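Local coordinates for protein 2-hydroxyisobutanoyl-CoA mutase large subunit (Aquincola tertiaricarbonis, PDB 4R3U) that catalyses, together with its small cobalamin-binding subunit, the B12-dependent isomerization of 2-hydroxyisobutyryl-CoA and (S)-3-hydroxybutyryl-CoA, at residues W184-E195 with L539-K548; R231-Y239 with V531-M540. One frame throughout, in Å; residues are numbered along the deposited sequence.

Contact 1 (W184-E195 with L539-K548)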
loop_
_atom_site.group_PDB
_atom_site.type_symbol
_atom_site.label_atom_id
_atom_site.label_comp_id
_atom_site.label_asym_id
_atom_site.label_seq_id
_atom_site.Cartn_x
_atom_site.Cartn_y
_atom_site.Cartn_z
ATOM N N TRP A 184 -19.440 -15.532 -27.568
ATOM C CA TRP A 184 -19.147 -16.094 -28.884
ATOM C C TRP A 184 -19.362 -15.099 -30.016
ATOM O O TRP A 184 -18.583 -15.083 -30.975
ATOM C CB TRP A 184 -19.835 -17.453 -29.092
ATOM C CG TRP A 184 -21.128 -17.465 -29.871
ATOM C CD1 TRP A 184 -21.291 -17.827 -31.178
ATOM C CD2 TRP A 184 -22.441 -17.188 -29.363
ATOM N NE1 TRP A 184 -22.625 -17.792 -31.519
ATOM C CE2 TRP A 184 -23.355 -17.396 -30.425
ATOM C CE3 TRP A 184 -22.940 -16.760 -28.117
ATOM C CZ2 TRP A 184 -24.745 -17.214 -30.269
ATOM C CZ3 TRP A 184 -24.308 -16.546 -27.976
ATOM C CH2 TRP A 184 -25.196 -16.792 -29.031
ATOM N N ILE A 185 -20.392 -14.240 -29.869
ATOM C CA ILE A 185 -20.756 -13.179 -30.820
ATOM C C ILE A 185 -19.624 -12.132 -30.850
ATOM O O ILE A 185 -19.169 -11.751 -31.919
ATOM C CB ILE A 185 -22.163 -12.591 -30.466
ATOM C CG1 ILE A 185 -23.263 -13.612 -30.788
ATOM C CG2 ILE A 185 -22.416 -11.234 -31.159
ATOM C CD1 ILE A 185 -24.493 -13.361 -30.142
ATOM N N LEU A 186 -19.141 -11.723 -29.676
ATOM C CA LEU A 186 -18.030 -10.774 -29.586
ATOM C C LEU A 186 -16.715 -11.328 -30.096
ATOM O O LEU A 186 -15.971 -10.593 -30.743
ATOM C CB LEU A 186 -17.926 -10.152 -28.198
ATOM C CG LEU A 186 -18.620 -8.820 -28.125
ATOM C CD1 LEU A 186 -20.103 -8.972 -28.058
ATOM C CD2 LEU A 186 -18.179 -8.075 -26.972
ATOM N N LEU A 187 -16.473 -12.644 -29.889
ATOM C CA LEU A 187 -15.303 -13.320 -30.434
ATOM C C LEU A 187 -15.396 -13.396 -31.982
ATOM O O LEU A 187 -14.388 -13.208 -32.671
ATOM C CB LEU A 187 -15.119 -14.724 -29.815
ATOM C CG LEU A 187 -13.913 -15.548 -30.318
ATOM C CD1 LEU A 187 -12.559 -14.803 -30.147
ATOM C CD2 LEU A 187 -13.901 -16.924 -29.708
ATOM N N ALA A 188 -16.605 -13.645 -32.517
ATOM C CA ALA A 188 -16.852 -13.680 -33.957
ATOM C C ALA A 188 -16.564 -12.303 -34.559
ATOM O O ALA A 188 -15.954 -12.228 -35.624
ATOM C CB ALA A 188 -18.288 -14.079 -34.236
ATOM N N MET A 189 -16.961 -11.223 -33.853
ATOM C CA MET A 189 -16.744 -9.831 -34.262
ATOM C C MET A 189 -15.282 -9.479 -34.249
ATOM O O MET A 189 -14.821 -8.774 -35.163
ATOM C CB MET A 189 -17.510 -8.856 -33.367
ATOM C CG MET A 189 -18.976 -8.763 -33.677
ATOM S SD MET A 189 -19.827 -7.664 -32.526
ATOM C CE MET A 189 -21.529 -7.956 -33.005
ATOM N N TYR A 190 -14.547 -9.971 -33.220
ATOM C CA TYR A 190 -13.121 -9.734 -33.091
ATOM C C TYR A 190 -12.362 -10.361 -34.262
ATOM O O TYR A 190 -11.508 -9.695 -34.870
ATOM C CB TYR A 190 -12.600 -10.244 -31.737
ATOM C CG TYR A 190 -11.251 -9.671 -31.347
ATOM C CD1 TYR A 190 -11.131 -8.357 -30.884
ATOM C CD2 TYR A 190 -10.100 -10.451 -31.396
ATOM C CE1 TYR A 190 -9.892 -7.835 -30.489
ATOM C CE2 TYR A 190 -8.855 -9.938 -31.013
ATOM C CZ TYR A 190 -8.754 -8.630 -30.559
ATOM O OH TYR A 190 -7.524 -8.138 -30.171
ATOM N N VAL A 191 -12.715 -11.634 -34.596
ATOM C CA VAL A 191 -12.126 -12.399 -35.693
ATOM C C VAL A 191 -12.416 -11.703 -37.020
ATOM O O VAL A 191 -11.483 -11.460 -37.788
ATOM C CB VAL A 191 -12.534 -13.903 -35.662
ATOM C CG1 VAL A 191 -12.118 -14.640 -36.945
ATOM C CG2 VAL A 191 -11.942 -14.590 -34.440
ATOM N N ALA A 192 -13.691 -11.332 -37.260
ATOM C CA ALA A 192 -14.136 -10.596 -38.444
ATOM C C ALA A 192 -13.363 -9.278 -38.591
ATOM O O ALA A 192 -12.936 -8.963 -39.703
ATOM C CB ALA A 192 -15.629 -10.321 -38.354
ATOM N N LEU A 193 -13.132 -8.543 -37.475
ATOM C CA LEU A 193 -12.368 -7.284 -37.454
ATOM C C LEU A 193 -10.884 -7.507 -37.845
ATOM O O LEU A 193 -10.352 -6.759 -38.662
ATOM C CB LEU A 193 -12.488 -6.576 -36.078
ATOM C CG LEU A 193 -11.712 -5.251 -35.891
ATOM C CD1 LEU A 193 -12.215 -4.150 -36.810
ATOM C CD2 LEU A 193 -11.800 -4.767 -34.480
ATOM N N GLY A 194 -10.266 -8.534 -37.264
ATOM C CA GLY A 194 -8.887 -8.928 -37.521
ATOM C C GLY A 194 -8.659 -9.274 -38.967
ATOM O O GLY A 194 -7.655 -8.853 -39.545
ATOM N N GLU A 195 -9.629 -9.990 -39.580
ATOM C CA GLU A 195 -9.604 -10.363 -40.994
ATOM C C GLU A 195 -9.704 -9.115 -41.879
ATOM O O GLU A 195 -8.876 -8.935 -42.781
ATOM C CB GLU A 195 -10.716 -11.381 -41.319
ATOM C CG GLU A 195 -10.382 -12.799 -40.869
ATOM C CD GLU A 195 -11.469 -13.858 -40.970
ATOM O OE1 GLU A 195 -11.117 -15.045 -41.167
ATOM O OE2 GLU A 195 -12.662 -13.520 -40.796
ATOM N N LEU A 539 -20.418 -23.507 -33.578
ATOM C CA LEU A 539 -21.206 -22.308 -33.892
ATOM C C LEU A 539 -20.378 -21.151 -34.407
ATOM O O LEU A 539 -20.926 -20.249 -35.033
ATOM C CB LEU A 539 -21.995 -21.838 -32.658
ATOM C CG LEU A 539 -23.197 -22.680 -32.245
ATOM C CD1 LEU A 539 -23.677 -22.279 -30.877
ATOM C CD2 LEU A 539 -24.322 -22.553 -33.224
ATOM N N MET A 540 -19.070 -21.155 -34.115
ATOM C CA MET A 540 -18.151 -20.071 -34.471
ATOM C C MET A 540 -18.045 -19.663 -35.940
ATOM O O MET A 540 -18.257 -18.479 -36.212
ATOM C CB MET A 540 -16.783 -20.226 -33.803
ATOM C CG MET A 540 -16.817 -19.971 -32.298
ATOM S SD MET A 540 -17.404 -18.328 -31.835
ATOM C CE MET A 540 -16.236 -17.278 -32.716
ATOM N N PRO A 541 -17.747 -20.580 -36.898
ATOM C CA PRO A 541 -17.627 -20.158 -38.311
ATOM C C PRO A 541 -18.787 -19.350 -38.885
ATOM O O PRO A 541 -18.551 -18.332 -39.539
ATOM C CB PRO A 541 -17.427 -21.475 -39.058
ATOM C CG PRO A 541 -16.855 -22.381 -38.069
ATOM C CD PRO A 541 -17.460 -22.027 -36.761
ATOM N N LEU A 542 -20.030 -19.796 -38.636
ATOM C CA LEU A 542 -21.231 -19.133 -39.140
ATOM C C LEU A 542 -21.552 -17.829 -38.441
ATOM O O LEU A 542 -22.086 -16.941 -39.097
ATOM C CB LEU A 542 -22.434 -20.093 -39.163
ATOM C CG LEU A 542 -23.638 -19.728 -40.014
ATOM C CD1 LEU A 542 -23.239 -19.316 -41.412
ATOM C CD2 LEU A 542 -24.556 -20.877 -40.082
ATOM N N THR A 543 -21.242 -17.709 -37.123
ATOM C CA THR A 543 -21.437 -16.474 -36.355
ATOM C C THR A 543 -20.459 -15.402 -36.915
ATOM O O THR A 543 -20.838 -14.227 -36.995
ATOM C CB THR A 543 -21.273 -16.692 -34.843
ATOM O OG1 THR A 543 -21.993 -17.846 -34.428
ATOM C CG2 THR A 543 -21.745 -15.495 -34.023
ATOM N N ILE A 544 -19.229 -15.816 -37.342
ATOM C CA ILE A 544 -18.247 -14.926 -37.990
ATOM C C ILE A 544 -18.855 -14.381 -39.310
ATOM O O ILE A 544 -18.814 -13.170 -39.536
ATOM C CB ILE A 544 -16.812 -15.549 -38.169
ATOM C CG1 ILE A 544 -16.194 -15.966 -36.814
ATOM C CG2 ILE A 544 -15.857 -14.569 -38.876
ATOM C CD1 ILE A 544 -15.095 -17.034 -36.906
ATOM N N GLU A 545 -19.492 -15.251 -40.126
ATOM C CA GLU A 545 -20.135 -14.826 -41.374
ATOM C C GLU A 545 -21.328 -13.899 -41.143
ATOM O O GLU A 545 -21.493 -12.896 -41.849
ATOM C CB GLU A 545 -20.507 -16.024 -42.244
ATOM C CG GLU A 545 -19.312 -16.638 -42.966
ATOM C CD GLU A 545 -18.430 -15.654 -43.719
ATOM O OE1 GLU A 545 -18.957 -14.962 -44.620
ATOM O OE2 GLU A 545 -17.234 -15.523 -43.359
ATOM N N LEU A 546 -22.100 -14.191 -40.097
ATOM C CA LEU A 546 -23.262 -13.410 -39.695
ATOM C C LEU A 546 -22.917 -11.967 -39.321
ATOM O O LEU A 546 -23.459 -11.042 -39.931
ATOM C CB LEU A 546 -24.002 -14.102 -38.543
ATOM C CG LEU A 546 -25.031 -15.169 -38.945
ATOM C CD1 LEU A 546 -25.338 -16.082 -37.769
ATOM C CD2 LEU A 546 -26.306 -14.527 -39.501
ATOM N N VAL A 547 -22.035 -11.773 -38.325
ATOM C CA VAL A 547 -21.553 -10.443 -37.880
ATOM C C VAL A 547 -20.986 -9.601 -39.061
ATOM O O VAL A 547 -21.317 -8.409 -39.182
ATOM C CB VAL A 547 -20.615 -10.488 -36.636
ATOM C CG1 VAL A 547 -21.295 -11.195 -35.466
ATOM C CG2 VAL A 547 -19.260 -11.119 -36.943
ATOM N N LYS A 548 -20.220 -10.270 -39.976
ATOM C CA LYS A 548 -19.652 -9.691 -41.196
ATOM C C LYS A 548 -20.775 -9.186 -42.086
ATOM O O LYS A 548 -20.684 -8.072 -42.618
ATOM C CB LYS A 548 -18.827 -10.736 -41.973
ATOM C CG LYS A 548 -17.377 -10.807 -41.556
ATOM C CD LYS A 548 -16.694 -12.040 -42.088
ATOM C CE LYS A 548 -15.187 -11.898 -42.085
ATOM N NZ LYS A 548 -14.520 -13.077 -42.715
#
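Ala188 drops as a knob into a hole formed by Met540, Thr543, Ile544 and Val547, and the packing is reciprocal: Ile544 and Val547 enter holes on helix 183-196. This knobs-into-holes crossing, in which segments 184-195 and 540-548 meet at -67° with their axes 8.3 Å apart, lays helix 540-549 against a helix of the TIM-barrel domain. With Ala188 and Ala192 at the interface the helices come close, the CA atoms of Ala188 and Ile544 being 4.4 Å apart. Around this centre, Val547 CB meets Met189 CG at 3.8 Å, and Ile544 CD1 touches Val191 CG1. Met540, bent at chi2 (-59°) and again at chi3, brings CE against Leu187 CG and sets SD at the edge of the Trp184 indole, in its plane. That ring also offers NE1 to Thr543 OG1 in a weak bond (3.0 Å, 128°), while the same hydroxyl donates to Leu539 O at 2.7 Å. A valine in place of Thr543 would probably leave the buried indole N-H without this acceptor and Leu539 O without the hydroxyl's bond. At the exposed edge Lys548 stretches past Ala192, CG to CB, and its NZ meets Glu195 OE2 at 2.7 Å from above the carboxylate plane.

Contact 2 (R231-Y239 with V531-M540)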
loop_
_atom_site.group_PDB
_atom_site.type_symbol
_atom_site.label_atom_id
_atom_site.label_comp_id
_atom_site.label_asym_id
_atom_site.label_seq_id
_atom_site.Cartn_x
_atom_site.Cartn_y
_atom_site.Cartn_z
ATOM N N ARG A 231 -22.130 -25.745 -24.214
ATOM C CA ARG A 231 -21.771 -26.108 -25.581
ATOM C C ARG A 231 -21.157 -24.866 -26.318
ATOM O O ARG A 231 -20.217 -25.019 -27.098
ATOM C CB ARG A 231 -23.017 -26.692 -26.304
ATOM C CG ARG A 231 -22.856 -26.933 -27.802
ATOM C CD ARG A 231 -23.295 -25.732 -28.615
ATOM N NE ARG A 231 -22.983 -25.896 -30.037
ATOM C CZ ARG A 231 -23.816 -26.406 -30.941
ATOM N NH1 ARG A 231 -25.031 -26.811 -30.583
ATOM N NH2 ARG A 231 -23.445 -26.507 -32.207
ATOM N N ILE A 232 -21.669 -23.648 -26.043
ATOM C CA ILE A 232 -21.125 -22.436 -26.648
ATOM C C ILE A 232 -19.686 -22.241 -26.139
ATOM O O ILE A 232 -18.776 -22.077 -26.967
ATOM C CB ILE A 232 -22.032 -21.177 -26.473
ATOM C CG1 ILE A 232 -23.374 -21.329 -27.198
ATOM C CG2 ILE A 232 -21.320 -19.924 -27.000
ATOM C CD1 ILE A 232 -24.496 -20.501 -26.609
ATOM N N VAL A 233 -19.469 -22.325 -24.795
ATOM C CA VAL A 233 -18.130 -22.225 -24.191
ATOM C C VAL A 233 -17.182 -23.233 -24.859
ATOM O O VAL A 233 -16.058 -22.894 -25.231
ATOM C CB VAL A 233 -18.159 -22.376 -22.650
ATOM C CG1 VAL A 233 -16.770 -22.185 -22.057
ATOM C CG2 VAL A 233 -19.134 -21.374 -22.030
ATOM N N ARG A 234 -17.679 -24.449 -25.067
ATOM C CA ARG A 234 -16.951 -25.540 -25.709
ATOM C C ARG A 234 -16.592 -25.133 -27.135
ATOM O O ARG A 234 -15.431 -25.229 -27.515
ATOM C CB ARG A 234 -17.829 -26.793 -25.667
ATOM C CG ARG A 234 -17.181 -28.087 -26.094
ATOM C CD ARG A 234 -18.241 -28.991 -26.701
ATOM N NE ARG A 234 -18.804 -28.405 -27.921
ATOM C CZ ARG A 234 -19.743 -28.963 -28.671
ATOM N NH1 ARG A 234 -20.185 -28.347 -29.755
ATOM N NH2 ARG A 234 -20.255 -30.137 -28.343
ATOM N N ASP A 235 -17.558 -24.621 -27.904
ATOM C CA ASP A 235 -17.305 -24.130 -29.270
ATOM C C ASP A 235 -16.287 -22.976 -29.303
ATOM O O ASP A 235 -15.467 -22.893 -30.219
ATOM C CB ASP A 235 -18.608 -23.694 -29.938
ATOM C CG ASP A 235 -19.550 -24.806 -30.298
ATOM O OD1 ASP A 235 -19.286 -25.962 -29.913
ATOM O OD2 ASP A 235 -20.572 -24.518 -30.933
ATOM N N ILE A 236 -16.336 -22.104 -28.296
ATOM C CA ILE A 236 -15.369 -21.010 -28.199
ATOM C C ILE A 236 -13.987 -21.628 -28.002
ATOM O O ILE A 236 -13.052 -21.275 -28.723
ATOM C CB ILE A 236 -15.727 -19.977 -27.092
ATOM C CG1 ILE A 236 -17.021 -19.218 -27.435
ATOM C CG2 ILE A 236 -14.566 -19.016 -26.845
ATOM C CD1 ILE A 236 -17.658 -18.461 -26.188
ATOM N N ILE A 237 -13.887 -22.587 -27.069
ATOM C CA ILE A 237 -12.638 -23.275 -26.726
ATOM C C ILE A 237 -12.056 -24.043 -27.880
ATOM O O ILE A 237 -10.901 -23.782 -28.216
ATOM C CB ILE A 237 -12.733 -24.081 -25.397
ATOM C CG1 ILE A 237 -12.768 -23.104 -24.191
ATOM C CG2 ILE A 237 -11.587 -25.110 -25.261
ATOM C CD1 ILE A 237 -13.330 -23.702 -22.901
ATOM N N THR A 238 -12.850 -24.941 -28.521
ATOM C CA THR A 238 -12.404 -25.750 -29.678
ATOM C C THR A 238 -12.023 -24.911 -30.898
ATOM O O THR A 238 -11.030 -25.227 -31.543
ATOM C CB THR A 238 -13.404 -26.839 -30.033
ATOM O OG1 THR A 238 -14.640 -26.237 -30.429
ATOM C CG2 THR A 238 -13.635 -27.810 -28.885
ATOM N N TYR A 239 -12.804 -23.852 -31.215
ATOM C CA TYR A 239 -12.522 -22.965 -32.348
ATOM C C TYR A 239 -11.150 -22.267 -32.147
ATOM O O TYR A 239 -10.301 -22.300 -33.051
ATOM C CB TYR A 239 -13.657 -21.922 -32.564
ATOM C CG TYR A 239 -13.290 -20.850 -33.574
ATOM C CD1 TYR A 239 -13.438 -21.072 -34.939
ATOM C CD2 TYR A 239 -12.694 -19.653 -33.169
ATOM C CE1 TYR A 239 -13.017 -20.128 -35.876
ATOM C CE2 TYR A 239 -12.248 -18.713 -34.100
ATOM C CZ TYR A 239 -12.434 -18.944 -35.452
ATOM O OH TYR A 239 -12.020 -18.011 -36.377
ATOM N N VAL A 531 -27.047 -25.617 -37.359
ATOM C CA VAL A 531 -25.728 -25.833 -36.771
ATOM C C VAL A 531 -25.914 -26.023 -35.262
ATOM O O VAL A 531 -25.282 -26.917 -34.692
ATOM C CB VAL A 531 -24.764 -24.660 -37.089
ATOM C CG1 VAL A 531 -23.457 -24.772 -36.311
ATOM C CG2 VAL A 531 -24.495 -24.565 -38.586
ATOM N N ALA A 532 -26.797 -25.200 -34.623
ATOM C CA ALA A 532 -27.090 -25.282 -33.187
ATOM C C ALA A 532 -27.829 -26.580 -32.850
ATOM O O ALA A 532 -27.596 -27.147 -31.787
ATOM C CB ALA A 532 -27.890 -24.078 -32.736
ATOM N N LYS A 533 -28.679 -27.084 -33.782
ATOM C CA LYS A 533 -29.429 -28.337 -33.608
ATOM C C LYS A 533 -28.509 -29.568 -33.592
ATOM O O LYS A 533 -28.917 -30.627 -33.109
ATOM C CB LYS A 533 -30.545 -28.476 -34.654
ATOM C CG LYS A 533 -31.835 -27.767 -34.283
ATOM C CD LYS A 533 -32.929 -28.170 -35.264
ATOM C CE LYS A 533 -34.265 -27.517 -35.005
ATOM N NZ LYS A 533 -34.997 -28.171 -33.888
ATOM N N ASP A 534 -27.274 -29.426 -34.108
ATOM C CA ASP A 534 -26.290 -30.503 -34.102
ATOM C C ASP A 534 -25.259 -30.155 -33.028
ATOM O O ASP A 534 -24.443 -29.250 -33.239
ATOM C CB ASP A 534 -25.632 -30.642 -35.486
ATOM C CG ASP A 534 -24.711 -31.842 -35.665
ATOM O OD1 ASP A 534 -24.358 -32.482 -34.649
ATOM O OD2 ASP A 534 -24.338 -32.138 -36.827
ATOM N N GLU A 535 -25.318 -30.860 -31.860
ATOM C CA GLU A 535 -24.438 -30.646 -30.695
ATOM C C GLU A 535 -22.943 -30.855 -31.000
ATOM O O GLU A 535 -22.096 -30.317 -30.292
ATOM C CB GLU A 535 -24.845 -31.535 -29.490
ATOM C CG GLU A 535 -26.274 -31.452 -28.963
ATOM C CD GLU A 535 -26.660 -30.219 -28.171
ATOM O OE1 GLU A 535 -25.941 -29.878 -27.202
ATOM O OE2 GLU A 535 -27.576 -29.498 -28.624
ATOM N N SER A 536 -22.624 -31.608 -32.050
ATOM C CA SER A 536 -21.251 -31.908 -32.469
ATOM C C SER A 536 -20.594 -30.799 -33.330
ATOM O O SER A 536 -19.356 -30.704 -33.375
ATOM C CB SER A 536 -21.191 -33.259 -33.178
ATOM O OG SER A 536 -21.774 -33.184 -34.467
ATOM N N GLN A 537 -21.420 -29.980 -34.014
ATOM C CA GLN A 537 -20.963 -28.886 -34.876
ATOM C C GLN A 537 -20.553 -27.651 -34.079
ATOM O O GLN A 537 -21.067 -27.444 -32.986
ATOM C CB GLN A 537 -22.052 -28.526 -35.892
ATOM C CG GLN A 537 -22.041 -29.418 -37.140
ATOM C CD GLN A 537 -23.081 -28.962 -38.125
ATOM O OE1 GLN A 537 -23.093 -27.807 -38.563
ATOM N NE2 GLN A 537 -23.986 -29.860 -38.494
ATOM N N ASN A 538 -19.629 -26.829 -34.616
ATOM C CA ASN A 538 -19.175 -25.601 -33.957
ATOM C C ASN A 538 -19.949 -24.376 -34.498
ATOM O O ASN A 538 -20.134 -24.234 -35.714
ATOM C CB ASN A 538 -17.661 -25.425 -34.085
ATOM C CG ASN A 538 -17.058 -24.427 -33.113
ATOM O OD1 ASN A 538 -17.455 -23.264 -33.048
ATOM N ND2 ASN A 538 -16.063 -24.844 -32.355
ATOM N N LEU A 539 -20.418 -23.507 -33.578
ATOM C CA LEU A 539 -21.206 -22.308 -33.892
ATOM C C LEU A 539 -20.378 -21.151 -34.407
ATOM O O LEU A 539 -20.926 -20.249 -35.033
ATOM C CB LEU A 539 -21.995 -21.838 -32.658
ATOM C CG LEU A 539 -23.197 -22.680 -32.245
ATOM C CD1 LEU A 539 -23.677 -22.279 -30.877
ATOM C CD2 LEU A 539 -24.322 -22.553 -33.224
ATOM N N MET A 540 -19.070 -21.155 -34.115
ATOM C CA MET A 540 -18.151 -20.071 -34.471
ATOM C C MET A 540 -18.045 -19.663 -35.940
ATOM O O MET A 540 -18.257 -18.479 -36.212
ATOM C CB MET A 540 -16.783 -20.226 -33.803
ATOM C CG MET A 540 -16.817 -19.971 -32.298
ATOM S SD MET A 540 -17.404 -18.328 -31.835
ATOM C CE MET A 540 -16.236 -17.278 -32.716
HETATM O O HOH W 1 -26.258 -26.913 -27.836
#
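Arg231 and Arg234 reach to the C-terminal end of helix 518-532 and the turn that follows it, and their hydrogen bonds go mainly to backbone carbonyls. Bent at chi2 (-92°), Arg231 meets the carbonyls of the helix's last turn, NH1 lying 2.9 Å from Ala532 O and NH2 donating to Val531 O; NH2 also bonds, more weakly, to Asp534 O and Gln537 O beyond it. The guanidinium is sandwiched between Leu539 CD1 and the Glu535 backbone at CA, while the hydrogen bonds restrain its rotation. Arg234 points both terminal nitrogens at one oxygen, NH1 at 2.8 Å and NH2 at 2.7 Å from Glu535 O, which lies in the guanidinium plane.

Among the charged pairs, Asp235 joins both arginines. Its OD2 takes Arg231 NE at 2.9 Å, and Leu539 N approaches the same oxygen from the opposite face of the carboxylate; OD1 receives Arg234 NH1 at 2.6 Å through its syn lone pair. The aspartate thus probably offsets part of the positive charge while fixing how both side chains are turned.

Asn538 uses both ends of its amide: ND2 donates to Asp235 O at 3.0 Å, on a lone pair, and OD1 accepts from Met540 N. Apolar pairs add to this: Ile232 CG1 touches Leu539 CD1, and Met540 CB rests 3.6 Å from Tyr239 CG. An Asx turn at Asp534 and a type I turn from Asp534 to Gln537 probably help direct the carbonyls of Asp534, Glu535 and Gln537 toward the arginines. The whole is a tight connection between consecutive helices, capped by Asn538 at the start of helix 540-549 and docked on helix 226-243 of the TIM-barrel domain.

How the contacts relate
The two contacts illustrate how one tail of the chain can be fastened at successive points. Their centres lie 13 Å apart, and they share Leu539 and Met540, where the link after helix 518-532 passes into helix 540-549. Along the chain contact 2 is nested within the loop closed by contact 1. Helix 183-196 runs between parallel strands 175-178 and 206-208, and helix 226-243 between 206-208 and 247-248; Leu187 CD2 lies 3.6 Å from Ile236 CG2, and Tyr239 OH reaches Ile544 CD1. The C-terminal helices thus pack on barrel helices whose Leu187 and Ile236 side chains lie about 4 Å from that of substrate-binding Val208 and about 11 Å from bound 3-hydroxybutanoyl-CoA.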